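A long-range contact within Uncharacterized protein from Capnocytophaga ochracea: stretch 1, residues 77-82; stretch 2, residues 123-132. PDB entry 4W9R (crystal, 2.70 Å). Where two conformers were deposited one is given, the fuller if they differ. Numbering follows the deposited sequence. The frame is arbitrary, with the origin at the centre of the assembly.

Stretch 1, residues 77-82: EDVTVV
Stretch 2 123-132: EEAGFLANYY

This is a mainly apolar contact in which two valines pack against a helix, with one water bridging the backbones and no direct hydrogen bond between the stretches. Together the two stretches bury 358 Å². The register sets Val-79 CA 4.7 Å from Ala-125 CA, and Thr-80 CA 5.3 Å from Glu-124 CA.

Val-79 (phi/psi -97/1, chi1 m) points sideways. Its CG1 lies 3.7 Å from Ala-125 CB, and its CG2 lies 3.8 Å from Glu-124 CB. Thr-80 (-102/124) and Val-81 (-92/116) are extended. Thr-80 CB points away, yet OG1 comes within 3.6 Å of Glu-124 CG.

Val-81 (chi1 t) points toward the helix. Its CG2 lies 3.9 Å from Leu-128 CD1 and 4.0 Å from Tyr-131 CE1. Its CB meets the edge of the Phe-127 ring, 4.2 Å from CE2. Leu-128 (chi1 t, chi2 p), Phe-127 (chi1 t) and Tyr-131 (chi1 m) all point toward stretch 1.

Val-79 O and Glu-124 O are 3.1 Å apart; both are acceptors, so they cannot bond directly. Glu-124 O instead accepts from Leu-128 N at 2.9 Å within the helix. The water accepts from Val-81 N at 2.7 Å and donates to Glu-124 O at 3.1 Å.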

# COMPACT_ATOMS: atom_id res chain seq x y z
N GLU B 77 -12.46 -8.78 -22.87
CA GLU B 77 -12.07 -9.84 -23.79
C GLU B 77 -10.56 -9.86 -24.02
O GLU B 77 -10.00 -10.86 -24.47
CB GLU B 77 -12.80 -9.70 -25.12
CG GLU B 77 -14.28 -10.08 -25.07
CD GLU B 77 -14.97 -9.92 -26.41
OE1 GLU B 77 -14.52 -9.08 -27.21
OE2 GLU B 77 -15.96 -10.63 -26.66
N ASP B 78 -9.90 -8.74 -23.72
CA ASP B 78 -8.46 -8.64 -23.89
C ASP B 78 -7.70 -9.41 -22.80
O ASP B 78 -6.71 -10.07 -23.08
CB ASP B 78 -8.01 -7.18 -23.88
CG ASP B 78 -8.44 -6.43 -25.13
OD1 ASP B 78 -8.68 -7.08 -26.17
OD2 ASP B 78 -8.53 -5.18 -25.07
N VAL B 79 -8.16 -9.28 -21.56
CA VAL B 79 -7.46 -9.88 -20.43
C VAL B 79 -8.00 -11.23 -19.98
O VAL B 79 -7.49 -11.82 -19.02
CB VAL B 79 -7.47 -8.93 -19.22
CG1 VAL B 79 -6.74 -7.64 -19.56
CG2 VAL B 79 -8.90 -8.64 -18.80
N THR B 80 -9.03 -11.74 -20.65
CA THR B 80 -9.69 -12.95 -20.19
C THR B 80 -9.29 -14.21 -20.95
O THR B 80 -9.42 -14.28 -22.17
CB THR B 80 -11.22 -12.82 -20.25
OG1 THR B 80 -11.65 -11.73 -19.43
CG2 THR B 80 -11.88 -14.10 -19.77
N VAL B 81 -8.80 -15.20 -20.21
CA VAL B 81 -8.50 -16.51 -20.76
C VAL B 81 -9.72 -17.42 -20.61
O VAL B 81 -10.12 -17.74 -19.49
CB VAL B 81 -7.29 -17.16 -20.07
CG1 VAL B 81 -7.04 -18.55 -20.63
CG2 VAL B 81 -6.06 -16.28 -20.23
N VAL B 82 -10.30 -17.83 -21.73
CA VAL B 82 -11.54 -18.61 -21.70
C VAL B 82 -11.30 -20.04 -21.23
O VAL B 82 -10.24 -20.62 -21.45
CB VAL B 82 -12.21 -18.64 -23.08
CG1 VAL B 82 -12.61 -17.23 -23.50
CG2 VAL B 82 -11.30 -19.27 -24.12
N GLU B 123 -7.14 -9.74 -11.06
CA GLU B 123 -8.34 -10.37 -11.63
C GLU B 123 -8.01 -11.19 -12.88
O GLU B 123 -7.10 -12.01 -12.86
CB GLU B 123 -9.41 -9.33 -11.94
CG GLU B 123 -10.12 -8.78 -10.70
CD GLU B 123 -9.28 -7.78 -9.92
OE1 GLU B 123 -8.84 -6.78 -10.52
OE2 GLU B 123 -9.07 -8.00 -8.71
N GLU B 124 -8.76 -10.97 -13.95
CA GLU B 124 -8.57 -11.72 -15.19
C GLU B 124 -7.16 -11.51 -15.76
O GLU B 124 -6.50 -12.46 -16.17
CB GLU B 124 -9.62 -11.34 -16.23
CG GLU B 124 -11.03 -11.81 -15.92
CD GLU B 124 -11.75 -10.90 -14.94
OE1 GLU B 124 -11.21 -9.81 -14.62
OE2 GLU B 124 -12.85 -11.27 -14.48
N ALA B 125 -6.72 -10.26 -15.77
CA ALA B 125 -5.38 -9.93 -16.24
C ALA B 125 -4.32 -10.57 -15.34
O ALA B 125 -3.24 -10.94 -15.80
CB ALA B 125 -5.18 -8.43 -16.30
N GLY B 126 -4.65 -10.70 -14.05
CA GLY B 126 -3.76 -11.33 -13.10
C GLY B 126 -3.49 -12.78 -13.44
O GLY B 126 -2.38 -13.28 -13.25
N PHE B 127 -4.51 -13.47 -13.95
CA PHE B 127 -4.35 -14.85 -14.39
C PHE B 127 -3.68 -14.91 -15.76
O PHE B 127 -2.91 -15.82 -16.04
CB PHE B 127 -5.70 -15.57 -14.43
CG PHE B 127 -5.60 -17.01 -14.83
CD1 PHE B 127 -5.02 -17.94 -13.99
CD2 PHE B 127 -6.09 -17.44 -16.05
CE1 PHE B 127 -4.92 -19.27 -14.35
CE2 PHE B 127 -6.00 -18.77 -16.42
CZ PHE B 127 -5.41 -19.68 -15.57
N LEU B 128 -3.99 -13.93 -16.60
CA LEU B 128 -3.39 -13.83 -17.93
C LEU B 128 -1.88 -13.68 -17.84
O LEU B 128 -1.14 -14.21 -18.67
CB LEU B 128 -3.99 -12.65 -18.70
CG LEU B 128 -3.34 -12.30 -20.04
CD1 LEU B 128 -3.56 -13.42 -21.04
CD2 LEU B 128 -3.89 -10.99 -20.58
N ALA B 129 -1.42 -12.97 -16.81
CA ALA B 129 -0.00 -12.69 -16.63
C ALA B 129 0.80 -13.96 -16.36
O ALA B 129 2.01 -13.99 -16.61
CB ALA B 129 0.19 -11.69 -15.49
N ASN B 130 0.14 -14.99 -15.86
CA ASN B 130 0.80 -16.26 -15.58
C ASN B 130 1.40 -16.89 -16.84
O ASN B 130 2.43 -17.56 -16.78
CB ASN B 130 -0.17 -17.25 -14.94
CG ASN B 130 -0.60 -16.84 -13.55
OD1 ASN B 130 0.15 -16.19 -12.83
ND2 ASN B 130 -1.82 -17.22 -13.17
N TYR B 131 0.75 -16.65 -17.97
CA TYR B 131 1.10 -17.33 -19.22
C TYR B 131 2.41 -16.84 -19.82
O TYR B 131 2.89 -17.41 -20.80
CB TYR B 131 -0.04 -17.18 -20.22
CG TYR B 131 -1.20 -18.09 -19.91
CD1 TYR B 131 -2.15 -17.75 -18.96
CD2 TYR B 131 -1.34 -19.31 -20.56
CE1 TYR B 131 -3.21 -18.59 -18.67
CE2 TYR B 131 -2.39 -20.16 -20.28
CZ TYR B 131 -3.32 -19.80 -19.33
OH TYR B 131 -4.37 -20.64 -19.04
N TYR B 132 3.00 -15.80 -19.24
CA TYR B 132 4.31 -15.34 -19.68
C TYR B 132 5.40 -16.33 -19.24
O TYR B 132 6.52 -16.29 -19.75
CB TYR B 132 4.60 -13.94 -19.14
CG TYR B 132 3.76 -12.88 -19.80
CD1 TYR B 132 3.97 -12.52 -21.12
CD2 TYR B 132 2.74 -12.24 -19.11
CE1 TYR B 132 3.20 -11.56 -21.74
CE2 TYR B 132 1.96 -11.27 -19.72
CZ TYR B 132 2.20 -10.93 -21.03
OH TYR B 132 1.43 -9.97 -21.65
O HOH W 1 -7.99 -14.76 -17.68